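Local coordinates for tyrosinase (Aspergillus oryzae, PDB 6JU8), which probably oxidises L-tyrosine and L-dopa to L-dopaquinone with molecular oxygen at a dinuclear copper centre, a step of melanin biosynthesis, at residues D27-L31 and Q42-F46; L173-V179 and S192-Y198; K233-K239 and W251-N257. The protein carries 1 engineered substitution. All coordinates share one frame. Where two conformers were deposited one is given. Residue numbers count along the deposited sequence, not the author numbering.

Contact 1: residues D27-L31 and Q42-F46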
loop_
_atom_site.group_PDB
_atom_site.type_symbol
_atom_site.label_atom_id
_atom_site.label_comp_id
_atom_site.label_asym_id
_atom_site.label_seq_id
_atom_site.Cartn_x
_atom_site.Cartn_y
_atom_site.Cartn_z
ATOM N N ASP A 27 -0.532 -7.218 -18.935
ATOM C CA ASP A 27 0.699 -7.840 -18.420
ATOM C C ASP A 27 1.585 -8.223 -19.598
ATOM O O ASP A 27 2.807 -7.999 -19.559
ATOM C CB ASP A 27 0.379 -9.037 -17.540
ATOM C CG ASP A 27 0.090 -8.677 -16.105
ATOM O OD1 ASP A 27 0.131 -7.490 -15.705
ATOM O OD2 ASP A 27 -0.200 -9.626 -15.340
ATOM N N ASP A 28 1.003 -8.811 -20.658
ATOM C CA ASP A 28 1.804 -9.126 -21.837
ATOM C C ASP A 28 2.459 -7.858 -22.367
ATOM O O ASP A 28 3.640 -7.830 -22.733
ATOM C CB ASP A 28 0.973 -9.757 -22.959
ATOM C CG ASP A 28 0.432 -11.136 -22.660
ATOM O OD1 ASP A 28 0.872 -11.756 -21.667
ATOM O OD2 ASP A 28 -0.467 -11.581 -23.424
ATOM N N TRP A 29 1.660 -6.804 -22.458
ATOM C CA TRP A 29 2.142 -5.538 -23.009
ATOM C C TRP A 29 3.247 -4.950 -22.154
ATOM O O TRP A 29 4.267 -4.502 -22.692
ATOM C CB TRP A 29 0.958 -4.583 -23.098
ATOM C CG TRP A 29 1.251 -3.207 -23.564
ATOM C CD1 TRP A 29 1.428 -2.738 -24.831
ATOM C CD2 TRP A 29 1.363 -2.056 -22.702
ATOM N NE1 TRP A 29 1.663 -1.384 -24.816
ATOM C CE2 TRP A 29 1.635 -0.932 -23.520
ATOM C CE3 TRP A 29 1.279 -1.896 -21.323
ATOM C CZ2 TRP A 29 1.812 0.337 -22.979
ATOM C CZ3 TRP A 29 1.451 -0.644 -20.773
ATOM C CH2 TRP A 29 1.714 0.457 -21.618
ATOM N N TYR A 30 3.087 -4.966 -20.833
ATOM C CA TYR A 30 4.121 -4.426 -19.958
ATOM C C TYR A 30 5.410 -5.217 -20.147
ATOM O O TYR A 30 6.492 -4.625 -20.236
ATOM C CB TYR A 30 3.657 -4.435 -18.481
ATOM C CG TYR A 30 4.765 -3.851 -17.604
ATOM C CD1 TYR A 30 5.018 -2.485 -17.644
ATOM C CD2 TYR A 30 5.570 -4.648 -16.809
ATOM C CE1 TYR A 30 6.011 -1.896 -16.882
ATOM C CE2 TYR A 30 6.581 -4.068 -16.053
ATOM C CZ TYR A 30 6.794 -2.710 -16.093
ATOM O OH TYR A 30 7.807 -2.116 -15.370
ATOM N N LEU A 31 5.315 -6.545 -20.240
ATOM C CA LEU A 31 6.555 -7.323 -20.411
ATOM C C LEU A 31 7.138 -7.089 -21.790
ATOM O O LEU A 31 8.364 -7.026 -21.921
ATOM C CB LEU A 31 6.268 -8.817 -20.173
ATOM C CG LEU A 31 5.775 -9.131 -18.749
ATOM C CD1 LEU A 31 5.368 -10.583 -18.606
ATOM C CD2 LEU A 31 6.810 -8.763 -17.694
ATOM N N GLN A 42 5.544 2.943 -26.217
ATOM C CA GLN A 42 4.116 2.962 -25.859
ATOM C C GLN A 42 3.917 3.156 -24.368
ATOM O O GLN A 42 2.998 3.869 -23.929
ATOM C CB GLN A 42 3.395 1.688 -26.317
ATOM C CG GLN A 42 3.154 1.645 -27.820
ATOM C CD GLN A 42 2.379 0.417 -28.238
ATOM O OE1 GLN A 42 1.668 -0.170 -27.435
ATOM N NE2 GLN A 42 2.430 0.079 -29.515
ATOM N N LEU A 43 4.753 2.518 -23.535
ATOM C CA LEU A 43 4.632 2.719 -22.090
ATOM C C LEU A 43 4.856 4.176 -21.709
ATOM O O LEU A 43 4.129 4.767 -20.882
ATOM C CB LEU A 43 5.628 1.831 -21.341
ATOM C CG LEU A 43 5.694 2.007 -19.820
ATOM C CD1 LEU A 43 4.362 1.643 -19.172
ATOM C CD2 LEU A 43 6.799 1.131 -19.234
ATOM N N THR A 44 5.872 4.794 -22.321
ATOM C CA THR A 44 6.102 6.216 -22.061
ATOM C C THR A 44 4.927 7.073 -22.508
ATOM O O THR A 44 4.461 7.959 -21.786
ATOM C CB THR A 44 7.385 6.649 -22.786
ATOM O OG1 THR A 44 8.508 5.929 -22.259
ATOM C CG2 THR A 44 7.692 8.140 -22.577
ATOM N N LEU A 45 4.399 6.812 -23.705
ATOM C CA LEU A 45 3.258 7.573 -24.211
ATOM C C LEU A 45 2.062 7.457 -23.273
ATOM O O LEU A 45 1.353 8.421 -22.973
ATOM C CB LEU A 45 2.901 7.040 -25.604
ATOM C CG LEU A 45 3.815 7.467 -26.758
ATOM C CD1 LEU A 45 3.400 6.734 -28.035
ATOM C CD2 LEU A 45 3.826 8.989 -26.907
ATOM N N PHE A 46 1.798 6.221 -22.803
ATOM C CA PHE A 46 0.610 5.999 -21.988
ATOM C C PHE A 46 0.793 6.698 -20.643
ATOM O O PHE A 46 -0.085 7.427 -20.174
ATOM C CB PHE A 46 0.336 4.507 -21.847
ATOM C CG PHE A 46 -0.946 4.058 -21.204
ATOM C CD1 PHE A 46 -1.978 4.915 -20.864
ATOM C CD2 PHE A 46 -1.111 2.690 -20.906
ATOM C CE1 PHE A 46 -3.160 4.468 -20.260
ATOM C CE2 PHE A 46 -2.290 2.240 -20.338
ATOM C CZ PHE A 46 -3.321 3.111 -20.021
#
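Two helices of the chain's N-terminal part, 26-34 and 41-55, illustrate how one large aromatic residue can span a wide helix-helix gap. The axes of the short segments stay 11.4 Å apart at closest approach, with their N-to-C directions at 114°, and Trp29 reaches across. Gln42 comes first: its OE1 lies near the plane of the indole, at its edge, and accepts a hydrogen bond from Trp29 NE1 at 2.9 Å, while its NE2 is held by Glu141. One residue on, Leu43 packs between two aromatic side chains, its CD1 3.8 Å from Trp29 CH2 and its CD2 3.9 Å from Tyr30 CE1. The Tyr30 hydroxyl is hydrogen-bonded to Asp249 of the second subunit. A turn after Gln42, Phe46 closes the contact: Trp29 CH2 meets its CD2 at 3.7 Å, at the edge of the Phe46 ring, with the planes of the Trp29 six-membered ring and the Phe46 ring at 64°. The chemistry is thus mostly apolar, and its one direct hydrogen bond satisfies the indole nitrogen, a polar group that would be costly to bury without a partner.

Contact 2: residues L173-V179 and S192-Y198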
loop_
_atom_site.group_PDB
_atom_site.type_symbol
_atom_site.label_atom_id
_atom_site.label_comp_id
_atom_site.label_asym_id
_atom_site.label_seq_id
_atom_site.Cartn_x
_atom_site.Cartn_y
_atom_site.Cartn_z
ATOM N N LEU A 173 1.576 -3.607 -13.657
ATOM C CA LEU A 173 1.829 -2.159 -13.680
ATOM C C LEU A 173 0.935 -1.458 -12.678
ATOM O O LEU A 173 1.298 -0.416 -12.128
ATOM C CB LEU A 173 1.628 -1.678 -15.129
ATOM C CG LEU A 173 1.873 -0.205 -15.395
ATOM C CD1 LEU A 173 3.289 0.197 -15.009
ATOM C CD2 LEU A 173 1.643 0.105 -16.879
ATOM N N VAL A 174 -0.265 -1.993 -12.413
ATOM C CA VAL A 174 -1.160 -1.343 -11.444
ATOM C C VAL A 174 -0.582 -1.365 -10.041
ATOM O O VAL A 174 -0.922 -0.510 -9.205
ATOM C CB VAL A 174 -2.533 -2.027 -11.549
ATOM C CG1 VAL A 174 -3.371 -1.920 -10.306
ATOM C CG2 VAL A 174 -3.323 -1.491 -12.752
ATOM N N THR A 175 0.300 -2.328 -9.754
ATOM C CA THR A 175 0.816 -2.499 -8.396
ATOM C C THR A 175 2.125 -1.751 -8.179
ATOM O O THR A 175 2.664 -1.867 -7.086
ATOM C CB THR A 175 1.000 -3.984 -8.029
ATOM O OG1 THR A 175 2.028 -4.600 -8.821
ATOM C CG2 THR A 175 -0.307 -4.734 -8.239
ATOM N N MET A 176 2.594 -0.993 -9.155
ATOM C CA MET A 176 3.878 -0.287 -9.057
ATOM C C MET A 176 3.674 1.199 -8.770
ATOM O O MET A 176 3.064 1.934 -9.557
ATOM C CB MET A 176 4.616 -0.396 -10.411
ATOM C CG MET A 176 5.151 -1.777 -10.701
ATOM S SD MET A 176 5.618 -2.003 -12.424
ATOM C CE MET A 176 6.678 -0.575 -12.658
ATOM N N PRO A 177 4.149 1.713 -7.637
ATOM C CA PRO A 177 3.964 3.154 -7.384
ATOM C C PRO A 177 4.691 4.047 -8.382
ATOM O O PRO A 177 4.226 5.161 -8.677
ATOM C CB PRO A 177 4.524 3.332 -5.977
ATOM C CG PRO A 177 4.536 1.973 -5.362
ATOM C CD PRO A 177 4.718 1.000 -6.485
ATOM N N MET A 178 5.832 3.604 -8.908
ATOM C CA MET A 178 6.645 4.370 -9.855
ATOM C C MET A 178 6.880 3.553 -11.120
ATOM O O MET A 178 6.810 2.315 -11.089
ATOM C CB MET A 178 7.999 4.737 -9.241
ATOM C CG MET A 178 7.913 5.457 -7.903
ATOM S SD MET A 178 7.301 7.154 -8.020
ATOM C CE MET A 178 8.713 7.961 -8.789
ATOM N N VAL A 179 7.132 4.225 -12.232
ATOM C CA VAL A 179 7.344 3.549 -13.511
ATOM C C VAL A 179 8.452 4.287 -14.258
ATOM O O VAL A 179 8.574 5.507 -14.136
ATOM C CB VAL A 179 6.049 3.490 -14.344
ATOM C CG1 VAL A 179 5.498 4.884 -14.607
ATOM C CG2 VAL A 179 6.249 2.732 -15.659
ATOM N N SER A 192 12.365 7.712 -13.644
ATOM C CA SER A 192 11.291 7.114 -12.843
ATOM C C SER A 192 10.284 8.183 -12.433
ATOM O O SER A 192 10.690 9.221 -11.894
ATOM C CB SER A 192 11.943 6.502 -11.590
ATOM O OG SER A 192 10.990 5.911 -10.748
ATOM N N LYS A 193 9.001 7.932 -12.697
ATOM C CA LYS A 193 7.951 8.904 -12.434
ATOM C C LYS A 193 6.827 8.243 -11.663
ATOM O O LYS A 193 6.615 7.037 -11.775
ATOM C CB LYS A 193 7.412 9.528 -13.730
ATOM C CG LYS A 193 8.472 10.327 -14.488
ATOM C CD LYS A 193 7.789 11.136 -15.596
ATOM C CE LYS A 193 8.812 12.032 -16.282
ATOM N NZ LYS A 193 8.189 12.742 -17.432
ATOM N N PRO A 194 6.028 9.019 -10.939
ATOM C CA PRO A 194 4.815 8.433 -10.341
ATOM C C PRO A 194 3.960 7.790 -11.424
ATOM O O PRO A 194 3.720 8.379 -12.478
ATOM C CB PRO A 194 4.109 9.650 -9.737
ATOM C CG PRO A 194 5.181 10.689 -9.584
ATOM C CD PRO A 194 6.169 10.472 -10.702
ATOM N N ASN A 195 3.464 6.593 -11.115
ATOM C CA ASN A 195 2.703 5.818 -12.086
ATOM C C ASN A 195 1.239 6.208 -12.076
ATOM O O ASN A 195 0.564 5.980 -11.065
ATOM C CB ASN A 195 2.869 4.344 -11.696
ATOM C CG ASN A 195 2.092 3.425 -12.610
ATOM O OD1 ASN A 195 1.500 3.857 -13.624
ATOM N ND2 ASN A 195 2.036 2.165 -12.222
ATOM N N PRO A 196 0.699 6.785 -13.147
ATOM C CA PRO A 196 -0.702 7.247 -13.126
ATOM C C PRO A 196 -1.719 6.102 -13.145
ATOM O O PRO A 196 -2.914 6.383 -12.971
ATOM C CB PRO A 196 -0.804 8.120 -14.382
ATOM C CG PRO A 196 0.172 7.433 -15.323
ATOM C CD PRO A 196 1.341 7.050 -14.451
ATOM N N LEU A 197 -1.252 4.855 -13.323
ATOM C CA LEU A 197 -2.166 3.721 -13.237
ATOM C C LEU A 197 -2.292 3.182 -11.818
ATOM O O LEU A 197 -3.167 2.341 -11.538
ATOM C CB LEU A 197 -1.719 2.598 -14.172
ATOM C CG LEU A 197 -1.831 2.920 -15.664
ATOM C CD1 LEU A 197 -1.076 1.855 -16.430
ATOM C CD2 LEU A 197 -3.290 3.024 -16.072
ATOM N N TYR A 198 -1.440 3.630 -10.903
ATOM C CA TYR A 198 -1.440 3.071 -9.547
ATOM C C TYR A 198 -2.605 3.543 -8.700
ATOM O O TYR A 198 -3.109 2.826 -7.854
ATOM C CB TYR A 198 -0.122 3.459 -8.900
ATOM C CG TYR A 198 0.216 3.036 -7.514
ATOM C CD1 TYR A 198 0.461 1.693 -7.212
ATOM C CD2 TYR A 198 0.345 3.957 -6.480
ATOM C CE1 TYR A 198 0.800 1.278 -5.941
ATOM C CE2 TYR A 198 0.694 3.563 -5.193
ATOM C CZ TYR A 198 0.914 2.223 -4.938
ATOM O OH TYR A 198 1.263 1.834 -3.662
HETATM O O HOH W 1 -2.964 0.063 -7.360
#
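One side-chain amide, that of Asn195, reaches two carbonyls of the other segment: ND2 donates to Met176 O at 2.9 Å and, in a weak, bent hydrogen bond, to Leu173 O at 2.7 Å. The setting is the open end of a β-hairpin, strands 178-182 and 190-194, where regular pairing gives way to irregular chain. Within the hairpin, Val179 and Lys193 form an antiparallel hydrogen-bonded pair, Val179 N to Lys193 O and Lys193 N to Val179 O, both 2.9 Å. Met178 and Pro194 follow as a non-hydrogen-bonded pair, as suits a proline without an amide proton. One more backbone bond, Asn195 N to Pro177 O at 2.9 Å, carries the pairing past the strand ends. Asn195 then folds its own chain into an Asx turn, OD1 accepting from Leu197 N at 2.9 Å, so that both ends of its amide are engaged, one between the segments and one within its own.

Leu197 points toward the other segment, and its CD1 packs against Leu173 CD2 at 3.3 Å, beside helices 26-34 and 41-55. Lys193 forms a salt bridge with Glu48 of the latter helix, while Pro177 packs on Asp253 of the second subunit, which places the hairpin base at the dimer interface. Farther along, water 1 lies between Val174 O and Tyr198 O, 2.8 Å from each, and can bridge them. Nearby, the Tyr198 ring receives a CH-π contact: Pro177 CA stands 3.6 Å from the ring centroid, only 6° off the normal.

Contact 3: residues K233-K239 and W251-N257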
loop_
_atom_site.group_PDB
_atom_site.type_symbol
_atom_site.label_atom_id
_atom_site.label_comp_id
_atom_site.label_asym_id
_atom_site.label_seq_id
_atom_site.Cartn_x
_atom_site.Cartn_y
_atom_site.Cartn_z
ATOM N N LYS A 233 -13.757 11.882 2.449
ATOM C CA LYS A 233 -12.567 12.057 3.281
ATOM C C LYS A 233 -11.305 11.537 2.613
ATOM O O LYS A 233 -10.224 11.549 3.205
ATOM C CB LYS A 233 -12.743 11.363 4.633
ATOM C CG LYS A 233 -13.946 11.822 5.423
ATOM C CD LYS A 233 -13.921 13.306 5.722
ATOM C CE LYS A 233 -15.100 13.729 6.592
ATOM N NZ LYS A 233 -14.978 15.187 6.901
ATOM N N CYS A 234 -11.436 11.063 1.362
ATOM C CA CYS A 234 -10.292 10.599 0.605
ATOM C C CYS A 234 -9.718 11.674 -0.297
ATOM O O CYS A 234 -10.468 12.337 -1.031
ATOM C CB CYS A 234 -10.694 9.439 -0.317
ATOM S SG CYS A 234 -11.420 8.044 0.564
ATOM N N GLN A 235 -8.394 11.801 -0.280
ATOM C CA GLN A 235 -7.703 12.554 -1.328
ATOM C C GLN A 235 -7.345 11.630 -2.498
ATOM O O GLN A 235 -7.459 12.047 -3.658
ATOM C CB GLN A 235 -6.439 13.233 -0.766
ATOM C CG GLN A 235 -5.701 14.041 -1.811
ATOM C CD GLN A 235 -4.597 14.912 -1.225
ATOM O OE1 GLN A 235 -4.521 15.208 -0.045
ATOM N NE2 GLN A 235 -3.775 15.398 -2.146
ATOM N N SER A 236 -6.926 10.418 -2.185
ATOM C CA SER A 236 -6.541 9.392 -3.153
ATOM C C SER A 236 -7.583 8.282 -3.205
ATOM O O SER A 236 -8.189 7.934 -2.205
ATOM C CB SER A 236 -5.197 8.786 -2.730
ATOM O OG SER A 236 -4.789 7.784 -3.652
ATOM N N THR A 237 -7.700 7.673 -4.377
ATOM C CA THR A 237 -8.396 6.392 -4.457
ATOM C C THR A 237 -7.625 5.334 -3.654
ATOM O O THR A 237 -6.408 5.474 -3.460
ATOM C CB THR A 237 -8.545 5.941 -5.924
ATOM O OG1 THR A 237 -7.247 5.833 -6.549
ATOM C CG2 THR A 237 -9.353 6.945 -6.728
ATOM N N THR A 238 -8.350 4.349 -3.163
ATOM C CA THR A 238 -7.773 3.273 -2.377
ATOM C C THR A 238 -8.386 1.939 -2.763
ATOM O O THR A 238 -9.543 1.881 -3.185
ATOM C CB THR A 238 -7.906 3.554 -0.877
ATOM O OG1 THR A 238 -7.286 2.511 -0.096
ATOM C CG2 THR A 238 -9.358 3.644 -0.414
ATOM N N LYS A 239 -7.608 0.878 -2.613
ATOM C CA LYS A 239 -8.095 -0.510 -2.648
ATOM C C LYS A 239 -8.026 -1.033 -1.223
ATOM O O LYS A 239 -6.887 -1.126 -0.704
ATOM C CB LYS A 239 -7.273 -1.380 -3.610
ATOM C CG LYS A 239 -7.216 -0.849 -5.049
ATOM C CD LYS A 239 -6.061 -1.556 -5.788
ATOM C CE LYS A 239 -5.978 -1.145 -7.256
ATOM N NZ LYS A 239 -5.813 0.326 -7.392
ATOM N N TRP A 251 -7.812 7.507 6.072
ATOM C CA TRP A 251 -8.733 7.518 4.937
ATOM C C TRP A 251 -8.289 8.465 3.832
ATOM O O TRP A 251 -8.650 8.271 2.661
ATOM C CB TRP A 251 -10.116 7.945 5.435
ATOM C CG TRP A 251 -10.761 6.941 6.350
ATOM C CD1 TRP A 251 -10.401 5.663 6.657
ATOM C CD2 TRP A 251 -11.949 7.216 7.096
ATOM N NE1 TRP A 251 -11.320 5.133 7.537
ATOM C CE2 TRP A 251 -12.279 6.053 7.835
ATOM C CE3 TRP A 251 -12.766 8.344 7.188
ATOM C CZ2 TRP A 251 -13.393 5.975 8.668
ATOM C CZ3 TRP A 251 -13.874 8.270 8.018
ATOM C CH2 TRP A 251 -14.184 7.096 8.751
ATOM N N ALA A 252 -7.530 9.513 4.143
ATOM C CA ALA A 252 -7.102 10.451 3.108
ATOM C C ALA A 252 -6.369 9.713 1.996
ATOM O O ALA A 252 -6.500 10.031 0.808
ATOM C CB ALA A 252 -6.173 11.480 3.741
ATOM N N ASP A 253 -5.565 8.719 2.386
ATOM C CA ASP A 253 -4.917 7.852 1.392
ATOM C C ASP A 253 -4.713 6.496 2.071
ATOM O O ASP A 253 -3.756 6.307 2.821
ATOM C CB ASP A 253 -3.591 8.425 0.917
ATOM C CG ASP A 253 -2.939 7.606 -0.185
ATOM O OD1 ASP A 253 -3.362 6.459 -0.415
ATOM O OD2 ASP A 253 -1.983 8.108 -0.813
ATOM N N GLY A 254 -5.646 5.590 1.839
ATOM C CA GLY A 254 -5.672 4.302 2.475
ATOM C C GLY A 254 -4.793 3.256 1.839
ATOM O O GLY A 254 -4.701 2.128 2.334
ATOM N N GLY A 255 -4.121 3.618 0.748
ATOM C CA GLY A 255 -3.171 2.760 0.089
ATOM C C GLY A 255 -3.747 1.864 -0.983
ATOM O O GLY A 255 -4.957 1.696 -1.148
ATOM N N GLN A 256 -2.844 1.289 -1.771
ATOM C CA GLN A 256 -3.178 0.341 -2.831
ATOM C C GLN A 256 -2.888 -1.041 -2.263
ATOM O O GLN A 256 -1.766 -1.549 -2.415
ATOM C CB GLN A 256 -2.348 0.649 -4.076
ATOM C CG GLN A 256 -2.475 2.114 -4.516
ATOM C CD GLN A 256 -3.904 2.610 -4.541
ATOM O OE1 GLN A 256 -4.795 1.952 -5.077
ATOM N NE2 GLN A 256 -4.139 3.772 -3.948
ATOM N N ASN A 257 -3.870 -1.608 -1.562
ATOM C CA ASN A 257 -3.611 -2.850 -0.818
ATOM C C ASN A 257 -3.833 -4.052 -1.727
ATOM O O ASN A 257 -4.761 -4.840 -1.597
ATOM C CB ASN A 257 -4.453 -2.860 0.448
ATOM C CG ASN A 257 -4.085 -1.643 1.298
ATOM O OD1 ASN A 257 -2.987 -1.572 1.854
ATOM N ND2 ASN A 257 -4.969 -0.655 1.382
HETATM O O HOH W 2 -7.927 6.683 0.394
HETATM O O HOH W 3 -7.005 3.252 -5.851
#
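Two loop segments of the central tyrosinase domain run side by side, with the side chain of Lys239 about 10 Å from that of the copper ligand His336. At one end, Ala252 O accepts from both Gln235 N (2.8 Å) and Ser236 N (3.0 Å). Water 2 then bridges the segments, donating to Ser236 O and Trp251 O and accepting from Gly254 N, each at 2.9 Å. The loop pairing is irregular, with a single backbone bridge, Lys239 with Gln256, and an Asx turn, Gly255 N to Asp253 OD1 at 3.2 Å; Asp253 OD2 forms a salt bridge with Arg199. Gly254 lies against Thr238, leaving no room for a β-carbon. Gly255 O takes hydrogen bonds from Thr238 OG1 (2.7 Å) and Lys239 N (3.1 Å). Gln256 NE2 donates to Thr237 O at 2.9 Å, while Gln256 OE1 accepts from Lys239 NZ at 3.0 Å, an amine also salt-bridged to Asp369. Just before helix 258-267, Asn257 donates hydrogen bonds to Lys239 O, from ND2 at 2.9 Å and from N at 3.2 Å.

The three contacts follow one another along the chain, each closing before the next opens. Contacts 1 and 2 have centres about 12 Å apart and merge: Leu173 packs against Tyr30 and Leu43, and Leu197 against Phe46, so the hairpin base rests on helices 26-34 and 41-55. Contact 3 lies about 15 Å from contact 2, centre to centre, and joins it where Tyr198 meets Gln256 and Lys239, and Val174 meets Lys239. Contacts 1 and 3 do not touch, their nearest atoms being about 12 Å apart; contact 2 bridges them, connecting the N-terminal helices to loops nearer the copper centre. All three also touch the second subunit, so this continuous packing lines part of the dimer interface.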